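UDP-D-quinovosamine 4-dehydrogenase (Vibrio fischeri, PDB 3NKL) probably acts as an oxidoreductase and lyase of the polysaccharide synthase family, this chain being a Rossmann-like alpha/beta piece of the longer membrane protein. Local coordinates at residues Leu8-Gly13 with Tyr52-Leu57; Leu17-Met22 with Gly112-Val117; Arg59-His64 with Leu91-Leu96; Val69-Pro74 with Lys82-Ser87. All blocks are in the same frame, centred on the assembly; numbering follows the deposited sequence.

Contact 1 of 4, residues Leu8-Gly13 with Tyr52-Leu57. With SO4 (sulfate ion), chain K; SO4 (sulfate ion), chain J.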
loop_
_atom_site.group_PDB
_atom_site.type_symbol
_atom_site.label_atom_id
_atom_site.label_comp_id
_atom_site.label_asym_id
_atom_site.label_seq_id
_atom_site.Cartn_x
_atom_site.Cartn_y
_atom_site.Cartn_z
ATOM N N LEU B 8 12.842 -11.824 -3.285
ATOM C CA LEU B 8 12.279 -10.930 -2.297
ATOM C C LEU B 8 11.137 -10.167 -2.948
ATOM O O LEU B 8 11.170 -9.890 -4.159
ATOM C CB LEU B 8 13.304 -9.906 -1.802
ATOM C CG LEU B 8 14.601 -10.442 -1.190
ATOM C CD1 LEU B 8 15.538 -9.281 -0.907
ATOM C CD2 LEU B 8 14.280 -11.205 0.092
ATOM N N ILE B 9 10.145 -9.808 -2.142
ATOM C CA ILE B 9 9.065 -8.936 -2.619
ATOM C C ILE B 9 9.223 -7.588 -1.951
ATOM O O ILE B 9 9.236 -7.491 -0.719
ATOM C CB ILE B 9 7.676 -9.496 -2.279
ATOM C CG1 ILE B 9 7.448 -10.811 -3.036
ATOM C CG2 ILE B 9 6.571 -8.438 -2.564
ATOM C CD1 ILE B 9 6.137 -11.491 -2.698
ATOM N N TYR B 10 9.384 -6.546 -2.767
ATOM C CA TYR B 10 9.512 -5.199 -2.249
ATOM C C TYR B 10 8.092 -4.649 -2.155
ATOM O O TYR B 10 7.445 -4.446 -3.173
ATOM C CB TYR B 10 10.347 -4.345 -3.211
ATOM C CG TYR B 10 11.101 -3.203 -2.571
ATOM C CD1 TYR B 10 10.428 -2.137 -1.972
ATOM C CD2 TYR B 10 12.493 -3.187 -2.566
ATOM C CE1 TYR B 10 11.119 -1.088 -1.388
ATOM C CE2 TYR B 10 13.193 -2.134 -1.989
ATOM C CZ TYR B 10 12.507 -1.105 -1.397
ATOM O OH TYR B 10 13.222 -0.078 -0.834
ATOM N N GLY B 11 7.623 -4.416 -0.928
ATOM C CA GLY B 11 6.291 -3.880 -0.671
ATOM C C GLY B 11 5.539 -4.890 0.181
ATOM O O GLY B 11 5.148 -5.943 -0.316
ATOM N N ALA B 12 5.360 -4.578 1.464
ATOM C CA ALA B 12 4.649 -5.470 2.378
ATOM C C ALA B 12 3.266 -4.945 2.759
ATOM O O ALA B 12 2.793 -5.164 3.880
ATOM C CB ALA B 12 5.489 -5.743 3.640
ATOM N N GLY B 13 2.618 -4.261 1.821
ATOM C CA GLY B 13 1.254 -3.795 2.027
ATOM C C GLY B 13 0.321 -4.818 1.411
ATOM O O GLY B 13 0.745 -5.921 1.066
ATOM N N TYR B 52 11.552 -6.748 6.205
ATOM C CA TYR B 52 12.783 -6.068 6.604
ATOM C C TYR B 52 12.901 -4.703 5.944
ATOM O O TYR B 52 12.426 -4.500 4.831
ATOM C CB TYR B 52 14.031 -6.881 6.221
ATOM C CG TYR B 52 14.105 -8.262 6.814
ATOM C CD1 TYR B 52 14.739 -8.479 8.031
ATOM C CD2 TYR B 52 13.552 -9.352 6.159
ATOM C CE1 TYR B 52 14.821 -9.750 8.577
ATOM C CE2 TYR B 52 13.634 -10.627 6.692
ATOM C CZ TYR B 52 14.265 -10.814 7.906
ATOM O OH TYR B 52 14.330 -12.067 8.449
ATOM N N ARG B 53 13.570 -3.782 6.629
ATOM C CA ARG B 53 13.877 -2.480 6.063
ATOM C C ARG B 53 14.897 -2.678 4.945
ATOM O O ARG B 53 15.634 -3.686 4.930
ATOM C CB ARG B 53 14.446 -1.552 7.145
ATOM C CG ARG B 53 15.734 -2.104 7.772
ATOM C CD ARG B 53 16.775 -1.014 8.036
ATOM N NE ARG B 53 16.734 -0.483 9.393
ATOM C CZ ARG B 53 17.122 0.745 9.728
ATOM N NH1 ARG B 53 17.052 1.143 10.990
ATOM N NH2 ARG B 53 17.571 1.583 8.801
ATOM N N PRO B 54 14.954 -1.724 4.004
ATOM C CA PRO B 54 15.757 -1.900 2.787
ATOM C C PRO B 54 17.254 -2.030 3.065
ATOM O O PRO B 54 17.997 -2.474 2.199
ATOM C CB PRO B 54 15.492 -0.620 1.991
ATOM C CG PRO B 54 14.229 -0.050 2.558
ATOM C CD PRO B 54 14.141 -0.491 3.977
ATOM N N LYS B 55 17.698 -1.615 4.245
ATOM C CA LYS B 55 19.096 -1.783 4.619
ATOM C C LYS B 55 19.483 -3.258 4.597
ATOM O O LYS B 55 20.656 -3.604 4.435
ATOM C CB LYS B 55 19.345 -1.186 6.019
ATOM C CG LYS B 55 20.693 -1.541 6.642
ATOM C CD LYS B 55 20.870 -0.799 7.981
ATOM C CE LYS B 55 22.137 -1.214 8.735
ATOM N NZ LYS B 55 22.223 -0.550 10.082
ATOM N N TYR B 56 18.497 -4.130 4.766
ATOM C CA TYR B 56 18.758 -5.573 4.778
ATOM C C TYR B 56 18.870 -6.217 3.384
ATOM O O TYR B 56 19.087 -7.416 3.290
ATOM C CB TYR B 56 17.685 -6.306 5.600
ATOM C CG TYR B 56 17.957 -6.295 7.094
ATOM C CD1 TYR B 56 17.992 -7.469 7.824
ATOM C CD2 TYR B 56 18.194 -5.107 7.764
ATOM C CE1 TYR B 56 18.247 -7.459 9.188
ATOM C CE2 TYR B 56 18.458 -5.088 9.131
ATOM C CZ TYR B 56 18.478 -6.264 9.833
ATOM O OH TYR B 56 18.737 -6.250 11.188
ATOM N N LEU B 57 18.688 -5.437 2.317
ATOM C CA LEU B 57 18.701 -5.981 0.954
ATOM C C LEU B 57 19.962 -6.798 0.649
ATOM O O LEU B 57 19.892 -7.948 0.204
ATOM C CB LEU B 57 18.580 -4.852 -0.074
ATOM C CG LEU B 57 17.161 -4.440 -0.473
ATOM C CD1 LEU B 57 17.240 -3.149 -1.259
ATOM C CD2 LEU B 57 16.484 -5.532 -1.295
HETATM S S SO4 K . 16.853 1.994 5.338
HETATM O O1 SO4 K . 16.552 0.629 5.749
HETATM O O2 SO4 K . 15.601 2.719 5.070
HETATM O O3 SO4 K . 17.573 2.659 6.429
HETATM O O4 SO4 K . 17.686 1.993 4.134
HETATM S S SO4 J . 18.291 -3.252 12.969
HETATM O O1 SO4 J . 17.648 -4.561 13.055
HETATM O O2 SO4 J . 18.696 -2.853 14.313
HETATM O O3 SO4 J . 19.471 -3.296 12.105
HETATM O O4 SO4 J . 17.344 -2.277 12.434
#

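Contact 2 of 4, residues Leu17-Met22 with Gly112-Val117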
loop_
_atom_site.group_PDB
_atom_site.type_symbol
_atom_site.label_atom_id
_atom_site.label_comp_id
_atom_site.label_asym_id
_atom_site.label_seq_id
_atom_site.Cartn_x
_atom_site.Cartn_y
_atom_site.Cartn_z
ATOM N N LEU B 17 1.284 -8.635 -0.276
ATOM C CA LEU B 17 0.717 -9.793 0.387
ATOM C C LEU B 17 -0.053 -10.645 -0.603
ATOM O O LEU B 17 0.058 -11.867 -0.586
ATOM C CB LEU B 17 -0.197 -9.367 1.537
ATOM C CG LEU B 17 -0.851 -10.544 2.259
ATOM C CD1 LEU B 17 0.228 -11.492 2.756
ATOM C CD2 LEU B 17 -1.730 -10.067 3.410
ATOM N N GLN B 18 -0.854 -10.011 -1.454
ATOM C CA GLN B 18 -1.584 -10.766 -2.466
ATOM C C GLN B 18 -0.628 -11.416 -3.449
ATOM O O GLN B 18 -0.807 -12.575 -3.831
ATOM C CB GLN B 18 -2.561 -9.868 -3.221
ATOM C CG GLN B 18 -3.669 -9.316 -2.377
ATOM C CD GLN B 18 -4.575 -8.448 -3.206
ATOM O OE1 GLN B 18 -5.343 -8.957 -4.021
ATOM N NE2 GLN B 18 -4.454 -7.132 -3.053
ATOM N N LEU B 19 0.401 -10.680 -3.858
ATOM C CA LEU B 19 1.403 -11.289 -4.733
ATOM C C LEU B 19 2.016 -12.514 -4.084
ATOM O O LEU B 19 2.155 -13.568 -4.722
ATOM C CB LEU B 19 2.498 -10.292 -5.100
ATOM C CG LEU B 19 3.621 -10.807 -6.007
ATOM C CD1 LEU B 19 3.090 -11.174 -7.377
ATOM C CD2 LEU B 19 4.701 -9.720 -6.128
ATOM N N ALA B 20 2.399 -12.397 -2.823
ATOM C CA ALA B 20 3.068 -13.521 -2.176
ATOM C C ALA B 20 2.169 -14.765 -2.199
ATOM O O ALA B 20 2.661 -15.876 -2.313
ATOM C CB ALA B 20 3.498 -13.170 -0.757
ATOM N N ASN B 21 0.852 -14.575 -2.111
ATOM C CA ASN B 21 -0.083 -15.710 -2.234
ATOM C C ASN B 21 -0.180 -16.242 -3.653
ATOM O O ASN B 21 -0.226 -17.449 -3.867
ATOM C CB ASN B 21 -1.485 -15.323 -1.765
ATOM C CG ASN B 21 -1.572 -15.160 -0.274
ATOM O OD1 ASN B 21 -2.524 -14.574 0.239
ATOM N ND2 ASN B 21 -0.581 -15.677 0.437
HETATM N N MSE B 22 -0.260 -15.329 -4.615
HETATM C CA MSE B 22 -0.177 -15.678 -6.022
HETATM C C MSE B 22 1.006 -16.630 -6.172
HETATM O O MSE B 22 0.853 -17.778 -6.600
HETATM C CB MSE B 22 0.084 -14.419 -6.850
HETATM C CG MSE B 22 -0.542 -14.398 -8.236
HETATM SE SE MSE B 22 -2.342 -13.705 -8.088
HETATM C CE MSE B 22 -1.921 -12.026 -7.193
ATOM N N GLY B 112 -0.625 -10.789 -10.541
ATOM C CA GLY B 112 0.365 -11.808 -10.858
ATOM C C GLY B 112 1.110 -11.564 -12.162
ATOM O O GLY B 112 2.035 -12.293 -12.466
ATOM N N GLN B 113 0.700 -10.574 -12.960
ATOM C CA GLN B 113 1.417 -10.310 -14.219
ATOM C C GLN B 113 2.687 -9.527 -13.901
ATOM O O GLN B 113 2.632 -8.370 -13.473
ATOM C CB GLN B 113 0.538 -9.536 -15.211
ATOM C CG GLN B 113 -0.695 -10.313 -15.700
ATOM C CD GLN B 113 -1.530 -9.520 -16.707
ATOM O OE1 GLN B 113 -2.691 -9.198 -16.453
ATOM N NE2 GLN B 113 -0.941 -9.228 -17.866
ATOM N N LEU B 114 3.836 -10.152 -14.107
ATOM C CA LEU B 114 5.106 -9.552 -13.711
ATOM C C LEU B 114 5.868 -9.118 -14.951
ATOM O O LEU B 114 6.158 -9.944 -15.813
ATOM C CB LEU B 114 5.945 -10.593 -12.951
ATOM C CG LEU B 114 5.402 -10.999 -11.572
ATOM C CD1 LEU B 114 6.195 -12.171 -11.019
ATOM C CD2 LEU B 114 5.444 -9.802 -10.607
ATOM N N LYS B 115 6.189 -7.827 -15.038
ATOM C CA LYS B 115 6.901 -7.296 -16.193
ATOM C C LYS B 115 8.311 -6.861 -15.810
ATOM O O LYS B 115 8.513 -6.280 -14.744
ATOM C CB LYS B 115 6.129 -6.075 -16.692
ATOM C CG LYS B 115 6.719 -5.402 -17.918
ATOM C CD LYS B 115 5.686 -4.391 -18.413
ATOM C CE LYS B 115 6.290 -3.036 -18.594
ATOM N NZ LYS B 115 6.998 -3.002 -19.894
ATOM N N GLU B 116 9.281 -7.116 -16.682
ATOM C CA GLU B 116 10.650 -6.633 -16.444
ATOM C C GLU B 116 10.644 -5.098 -16.468
ATOM O O GLU B 116 10.018 -4.507 -17.342
ATOM C CB GLU B 116 11.615 -7.226 -17.488
ATOM C CG GLU B 116 11.590 -8.760 -17.509
ATOM C CD GLU B 116 12.492 -9.413 -18.563
ATOM O OE1 GLU B 116 12.742 -10.634 -18.424
ATOM O OE2 GLU B 116 12.933 -8.736 -19.523
ATOM N N VAL B 117 11.294 -4.440 -15.504
ATOM C CA VAL B 117 11.330 -2.973 -15.535
ATOM C C VAL B 117 12.091 -2.476 -16.771
ATOM O O VAL B 117 12.934 -3.196 -17.309
ATOM C CB VAL B 117 11.912 -2.340 -14.253
ATOM C CG1 VAL B 117 11.079 -2.771 -13.042
ATOM C CG2 VAL B 117 13.374 -2.695 -14.095
#

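Contact 3 of 4, residues Arg59-His64 with Leu91-Leu96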
loop_
_atom_site.group_PDB
_atom_site.type_symbol
_atom_site.label_atom_id
_atom_site.label_comp_id
_atom_site.label_asym_id
_atom_site.label_seq_id
_atom_site.Cartn_x
_atom_site.Cartn_y
_atom_site.Cartn_z
ATOM N N ARG B 59 22.278 -8.177 2.560
ATOM C CA ARG B 59 22.507 -9.379 3.338
ATOM C C ARG B 59 21.518 -10.498 3.017
ATOM O O ARG B 59 21.867 -11.664 3.097
ATOM C CB ARG B 59 22.551 -9.074 4.842
ATOM C CG ARG B 59 21.228 -8.712 5.482
ATOM C CD ARG B 59 21.445 -8.190 6.923
ATOM N NE ARG B 59 21.921 -6.804 6.931
ATOM C CZ ARG B 59 22.070 -6.058 8.025
ATOM N NH1 ARG B 59 21.789 -6.558 9.224
ATOM N NH2 ARG B 59 22.501 -4.806 7.917
ATOM N N LEU B 60 20.288 -10.148 2.657
ATOM C CA LEU B 60 19.281 -11.157 2.311
ATOM C C LEU B 60 19.562 -11.743 0.937
ATOM O O LEU B 60 19.433 -12.948 0.722
ATOM C CB LEU B 60 17.872 -10.537 2.332
ATOM C CG LEU B 60 17.306 -10.185 3.716
ATOM C CD1 LEU B 60 16.046 -9.313 3.574
ATOM C CD2 LEU B 60 17.007 -11.449 4.521
ATOM N N ILE B 61 19.948 -10.885 -0.001
ATOM C CA ILE B 61 20.254 -11.352 -1.351
ATOM C C ILE B 61 21.412 -12.350 -1.289
ATOM O O ILE B 61 21.348 -13.422 -1.873
ATOM C CB ILE B 61 20.608 -10.170 -2.273
ATOM C CG1 ILE B 61 19.325 -9.442 -2.700
ATOM C CG2 ILE B 61 21.411 -10.651 -3.486
ATOM C CD1 ILE B 61 19.604 -8.126 -3.434
ATOM N N LYS B 62 22.445 -11.998 -0.535
ATOM C CA LYS B 62 23.619 -12.854 -0.359
ATOM C C LYS B 62 23.285 -14.129 0.419
ATOM O O LYS B 62 23.706 -15.215 0.042
ATOM C CB LYS B 62 24.744 -12.065 0.337
ATOM C CG LYS B 62 25.959 -12.887 0.762
ATOM C CD LYS B 62 26.976 -12.011 1.495
ATOM C CE LYS B 62 28.139 -12.820 2.065
ATOM N NZ LYS B 62 28.954 -12.027 3.035
ATOM N N LYS B 63 22.506 -14.002 1.487
ATOM C CA LYS B 63 22.194 -15.150 2.340
ATOM C C LYS B 63 21.375 -16.209 1.606
ATOM O O LYS B 63 21.581 -17.412 1.797
ATOM C CB LYS B 63 21.445 -14.705 3.603
ATOM C CG LYS B 63 20.932 -15.853 4.470
ATOM C CD LYS B 63 20.281 -15.336 5.753
ATOM C CE LYS B 63 19.990 -16.464 6.739
ATOM N NZ LYS B 63 19.458 -15.953 8.041
ATOM N N HIS B 64 20.460 -15.758 0.756
ATOM C CA HIS B 64 19.537 -16.659 0.078
ATOM C C HIS B 64 19.831 -16.831 -1.410
ATOM O O HIS B 64 19.025 -17.414 -2.132
ATOM C CB HIS B 64 18.106 -16.133 0.244
ATOM C CG HIS B 64 17.646 -16.093 1.666
ATOM N ND1 HIS B 64 17.240 -17.220 2.350
ATOM C CD2 HIS B 64 17.532 -15.062 2.537
ATOM C CE1 HIS B 64 16.897 -16.886 3.582
ATOM N NE2 HIS B 64 17.057 -15.582 3.719
ATOM N N LEU B 91 22.559 -3.839 -7.143
ATOM C CA LEU B 91 22.841 -5.055 -6.387
ATOM C C LEU B 91 22.840 -6.277 -7.312
ATOM O O LEU B 91 22.835 -7.412 -6.839
ATOM C CB LEU B 91 21.812 -5.261 -5.271
ATOM C CG LEU B 91 21.803 -4.156 -4.204
ATOM C CD1 LEU B 91 20.689 -4.408 -3.204
ATOM C CD2 LEU B 91 23.158 -4.157 -3.518
ATOM N N HIS B 92 22.806 -6.027 -8.613
ATOM C CA HIS B 92 22.893 -7.086 -9.621
ATOM C C HIS B 92 21.795 -8.121 -9.428
ATOM O O HIS B 92 22.061 -9.317 -9.390
ATOM C CB HIS B 92 24.279 -7.763 -9.606
ATOM C CG HIS B 92 25.362 -6.948 -10.253
ATOM N ND1 HIS B 92 26.694 -7.308 -10.211
ATOM C CD2 HIS B 92 25.307 -5.788 -10.958
ATOM C CE1 HIS B 92 27.412 -6.408 -10.863
ATOM N NE2 HIS B 92 26.591 -5.485 -11.335
ATOM N N VAL B 93 20.556 -7.654 -9.296
ATOM C CA VAL B 93 19.408 -8.536 -9.399
ATOM C C VAL B 93 18.589 -8.069 -10.589
ATOM O O VAL B 93 18.748 -6.956 -11.051
ATOM C CB VAL B 93 18.556 -8.499 -8.134
ATOM C CG1 VAL B 93 19.401 -9.012 -6.951
ATOM C CG2 VAL B 93 18.034 -7.060 -7.836
ATOM N N GLU B 94 17.762 -8.958 -11.103
ATOM C CA GLU B 94 16.786 -8.637 -12.114
ATOM C C GLU B 94 15.592 -8.058 -11.359
ATOM O O GLU B 94 15.314 -8.458 -10.209
ATOM C CB GLU B 94 16.375 -9.946 -12.779
ATOM C CG GLU B 94 15.262 -9.819 -13.747
ATOM C CD GLU B 94 15.008 -11.121 -14.482
ATOM O OE1 GLU B 94 14.766 -11.053 -15.702
ATOM O OE2 GLU B 94 15.061 -12.198 -13.840
ATOM N N VAL B 95 14.893 -7.105 -11.964
ATOM C CA VAL B 95 13.784 -6.451 -11.246
ATOM C C VAL B 95 12.508 -6.565 -12.075
ATOM O O VAL B 95 12.496 -6.153 -13.247
ATOM C CB VAL B 95 14.101 -4.968 -10.940
ATOM C CG1 VAL B 95 12.926 -4.312 -10.227
ATOM C CG2 VAL B 95 15.363 -4.848 -10.082
ATOM N N LEU B 96 11.459 -7.148 -11.483
ATOM C CA LEU B 96 10.173 -7.299 -12.165
ATOM C C LEU B 96 9.147 -6.566 -11.335
ATOM O O LEU B 96 9.341 -6.384 -10.141
ATOM C CB LEU B 96 9.740 -8.761 -12.268
ATOM C CG LEU B 96 10.791 -9.774 -12.722
ATOM C CD1 LEU B 96 10.194 -11.197 -12.742
ATOM C CD2 LEU B 96 11.255 -9.373 -14.095
#

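Contact 4 of 4, residues Val69-Pro74 with Lys82-Ser87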
loop_
_atom_site.group_PDB
_atom_site.type_symbol
_atom_site.label_atom_id
_atom_site.label_comp_id
_atom_site.label_asym_id
_atom_site.label_seq_id
_atom_site.Cartn_x
_atom_site.Cartn_y
_atom_site.Cartn_z
ATOM N N VAL B 69 14.169 -9.678 -7.772
ATOM C CA VAL B 69 13.356 -8.993 -6.782
ATOM C C VAL B 69 12.091 -8.502 -7.472
ATOM O O VAL B 69 12.149 -7.970 -8.581
ATOM C CB VAL B 69 14.141 -7.840 -6.099
ATOM C CG1 VAL B 69 13.206 -6.960 -5.247
ATOM C CG2 VAL B 69 15.300 -8.423 -5.252
ATOM N N LEU B 70 10.946 -8.731 -6.839
ATOM C CA LEU B 70 9.655 -8.362 -7.412
ATOM C C LEU B 70 9.095 -7.125 -6.717
ATOM O O LEU B 70 9.000 -7.085 -5.493
ATOM C CB LEU B 70 8.669 -9.521 -7.247
ATOM C CG LEU B 70 9.141 -10.904 -7.712
ATOM C CD1 LEU B 70 7.978 -11.886 -7.556
ATOM C CD2 LEU B 70 9.619 -10.857 -9.141
ATOM N N LEU B 71 8.693 -6.130 -7.493
ATOM C CA LEU B 71 8.158 -4.894 -6.913
ATOM C C LEU B 71 6.646 -4.970 -6.801
ATOM O O LEU B 71 5.961 -5.214 -7.791
ATOM C CB LEU B 71 8.519 -3.689 -7.771
ATOM C CG LEU B 71 10.015 -3.444 -7.981
ATOM C CD1 LEU B 71 10.204 -2.178 -8.784
ATOM C CD2 LEU B 71 10.739 -3.327 -6.653
ATOM N N ALA B 72 6.135 -4.768 -5.594
ATOM C CA ALA B 72 4.706 -4.711 -5.365
ATOM C C ALA B 72 4.424 -3.419 -4.595
ATOM O O ALA B 72 3.937 -3.444 -3.458
ATOM C CB ALA B 72 4.237 -5.944 -4.580
ATOM N N VAL B 73 4.766 -2.292 -5.225
ATOM C CA VAL B 73 4.553 -0.969 -4.643
ATOM C C VAL B 73 3.801 -0.049 -5.605
ATOM O O VAL B 73 4.300 1.007 -5.992
ATOM C CB VAL B 73 5.884 -0.301 -4.253
ATOM C CG1 VAL B 73 6.446 -0.956 -2.984
ATOM C CG2 VAL B 73 6.894 -0.359 -5.420
ATOM N N PRO B 74 2.583 -0.449 -5.981
ATOM C CA PRO B 74 1.771 0.349 -6.912
ATOM C C PRO B 74 1.438 1.743 -6.332
ATOM O O PRO B 74 1.112 2.664 -7.084
ATOM C CB PRO B 74 0.495 -0.494 -7.085
ATOM C CG PRO B 74 0.434 -1.379 -5.864
ATOM C CD PRO B 74 1.911 -1.703 -5.588
ATOM N N LYS B 82 11.461 4.777 -8.975
ATOM C CA LYS B 82 12.774 4.775 -9.650
ATOM C C LYS B 82 13.924 4.731 -8.655
ATOM O O LYS B 82 14.946 4.063 -8.889
ATOM C CB LYS B 82 12.911 5.969 -10.603
ATOM C CG LYS B 82 12.054 5.813 -11.869
ATOM C CD LYS B 82 11.978 7.124 -12.679
ATOM C CE LYS B 82 10.890 7.055 -13.746
ATOM N NZ LYS B 82 10.584 8.388 -14.366
ATOM N N VAL B 83 13.760 5.417 -7.530
ATOM C CA VAL B 83 14.738 5.319 -6.447
ATOM C C VAL B 83 14.914 3.856 -6.048
ATOM O O VAL B 83 16.037 3.338 -5.950
ATOM C CB VAL B 83 14.286 6.123 -5.219
ATOM C CG1 VAL B 83 15.093 5.718 -4.000
ATOM C CG2 VAL B 83 14.407 7.616 -5.497
ATOM N N ILE B 84 13.789 3.184 -5.831
ATOM C CA ILE B 84 13.798 1.769 -5.479
ATOM C C ILE B 84 14.466 0.913 -6.570
ATOM O O ILE B 84 15.330 0.072 -6.287
ATOM C CB ILE B 84 12.366 1.281 -5.204
ATOM C CG1 ILE B 84 11.843 1.905 -3.888
ATOM C CG2 ILE B 84 12.312 -0.265 -5.183
ATOM C CD1 ILE B 84 10.372 1.608 -3.631
ATOM N N ILE B 85 14.087 1.149 -7.816
ATOM C CA ILE B 85 14.581 0.314 -8.915
ATOM C C ILE B 85 16.082 0.478 -9.053
ATOM O O ILE B 85 16.810 -0.501 -9.214
ATOM C CB ILE B 85 13.915 0.670 -10.262
ATOM C CG1 ILE B 85 12.455 0.188 -10.289
ATOM C CG2 ILE B 85 14.684 0.034 -11.427
ATOM C CD1 ILE B 85 11.580 0.897 -11.362
ATOM N N GLU B 86 16.561 1.710 -8.977
ATOM C CA GLU B 86 17.999 1.933 -9.112
ATOM C C GLU B 86 18.788 1.322 -7.954
ATOM O O GLU B 86 19.889 0.798 -8.155
ATOM C CB GLU B 86 18.304 3.430 -9.284
ATOM C CG GLU B 86 17.700 3.979 -10.583
ATOM C CD GLU B 86 18.096 5.421 -10.888
ATOM O OE1 GLU B 86 19.297 5.767 -10.788
ATOM O OE2 GLU B 86 17.199 6.207 -11.249
ATOM N N SER B 87 18.221 1.373 -6.754
ATOM C CA SER B 87 18.843 0.747 -5.588
ATOM C C SER B 87 19.018 -0.758 -5.807
ATOM O O SER B 87 20.024 -1.341 -5.414
ATOM C CB SER B 87 18.042 1.039 -4.305
ATOM O OG SER B 87 16.934 0.150 -4.121
#

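Contact 1 of 4, residues Leu8-Gly13 with Tyr52-Leu57
Strand 5-10 runs past the turn that leads into helix 57-64 with CA atoms 8.7 Å apart at both Leu8-Leu57 and Tyr10-Pro54, so side chains alone span the gap. Leu8 and Leu57 meet methyl to methyl, CD1 of the first lying 3.9 Å from CD2 of the second. The other methyl of Leu57, CD1, lies at the edge of the Tyr10 ring, 4.2 Å from CE2. With CG turned broadly anti to its backbone N (chi1 -152°), Tyr10 extends its phenol toward the turn, and its OH stands 3.5 Å from Pro54 CG. That hydroxyl is satisfied by a hydrogen bond with Asp37, leaving the proline as its apolar neighbour. Beyond the turn, two sulfate ions, probably from the crystallisation liquor, may mark a site for anions: Tyr56 OH donates to O1 of one at 2.7 Å, while Arg53 NH2 makes a weak, bent bond with O3 of the other. On the strand side, Gly11 follows directly, and Gly13, two residues on, is the N-cap of the next helix. Strand, glycine-rich turn and helix in this order are consistent with the opening motif of a Rossmann-type fold.

Contact 2 of 4, residues Leu17-Met22 with Gly112-Val117
The backbone N of Met22 donates to Gln18 O at 2.9 Å in the regular pattern of helix 14-25, and beyond it the side chain reaches over to Gly112, whose own N is hydrogen-bonded to Ser110 OG. Met22 is present as selenomethionine in two conformers. In the one described, the chain is bent at chi2 and chi3 (87° and 55°), bringing CG to 3.8 Å from Gly112 CA and CE equally near Gly112 N; these approaches are therefore less certain. A better-defined, though longer, apolar contact lies one turn back along the helix, where Leu19 CD1 meets Leu114 CD2 at 4.2 Å. The contact is thus a partly buried seam, in which Leu19 is buried and Met22 only partly so. Helix 14-25 and the segment 112-114 lie next to each other on the same face of the sheet, Leu19 on Ile9 of strand 5-10 and Leu114 on Phe29, and the latter segment leads into edge strand 115-116, which runs antiparallel to 94-97.

Contact 3 of 4, residues Arg59-His64 with Leu91-Leu96
Ile61 CD1 makes the closest approaches of helix 57-64 to the segment entering strand 94-97, a contact between that helix and a loop of a Rossmann-like alpha/beta fold. The methyl sits 3.6 Å from Val93 CG1 and 3.9 Å from Leu91 CD1. The two partners are not in line: seen from Ile61 CD1 they subtend about 108°, so the methyl fits into the angle between them. Ile61 crosses both side chains at a slant. Its extended branch explains the reach, with CG1 anti to the carbonyl carbon (chi1 -78°) and CD1 anti to CA beyond it (chi2 171°). In the next shell, His92 lies between Leu91 and Val93 with left-handed helical backbone angles, as the chain leaves helix 78-89 and turns toward the strand, and both of its neighbours point their CB toward helix 57-64. Leu91 is backed by Leu57 and Glu58 on the opening turn of helix 57-64, whereas Val93 packs on Val69 and Leu88, which belong to strand 68-71 and helix 78-89. Ile61 thereby joins helix 57-64 to the loop before strand 94-97 on one face of the sheet. Cys65, the residue after His64, forms an interchain disulfide seen for this protein. Leu91 CB also comes within 4.1 Å of Ile61 CD1.

Contact 4 of 4, residues Val69-Pro74 with Lys82-Ser87
Leu71 forks between two isoleucines of helix 78-89, one methyl for each. Its CD2 branch passes Ile84 with the two side chains running in opposite directions, leaving CD2 3.7 Å from Ile84 CG2. Ile85, in contrast, lies roughly perpendicular to the leucine and offers the shank of its side chain: Ile85 CG1 is 3.6 Å from Leu71 CD1. The fork is aimed at the helix by the leucine's first torsion, which places CG anti to the carbonyl carbon and beside the backbone N (chi1 -59°). On the helix, the branches divide the work, since Ile84 presents CG2, the methyl anti to its own N, to Leu71, while its CD1 lies 4.4 Å from Val73 CG2 and also packs on Tyr10. Val73 stands where the strand has given way to loop, and its side chain comes about 5 Å from a bound glycerol that probably came from the crystallisation liquor. The helix also holds its own serine: Ser87 OG donates to Ile84 O at 2.7 Å, meeting the C=O at 125° and tilted 21° from the carbonyl plane. Leu71, like Ile84, touches Tyr10. Helix 78-89 thus packs on the side chains of strands 5-10 and 68-71, as the crossover of the beta-alpha-beta unit formed by strand 68-71, this helix and strand 94-97.

How the contacts relate
From the N terminus, contact 1 opens on strand 5-10 and contact 2 opens on the helix that follows, before contact 1 has closed at 52-57; these two therefore cross. Contact 2 stays open almost to the end, closing at 112-117, and contacts 3 and 4 nest inside its loop. Contact 3 starts at 59-64 and closes at 91-96, enclosing contact 4, which spans 69-74 and 82-87. The same sheet underlies all four: Tyr10 of contact 1 pairs through its backbone with Leu70 and Ala72 of contact 4, whose Leu71 N meets Leu96 O of contact 3, while Val117 N of contact 2 reaches Val95 O.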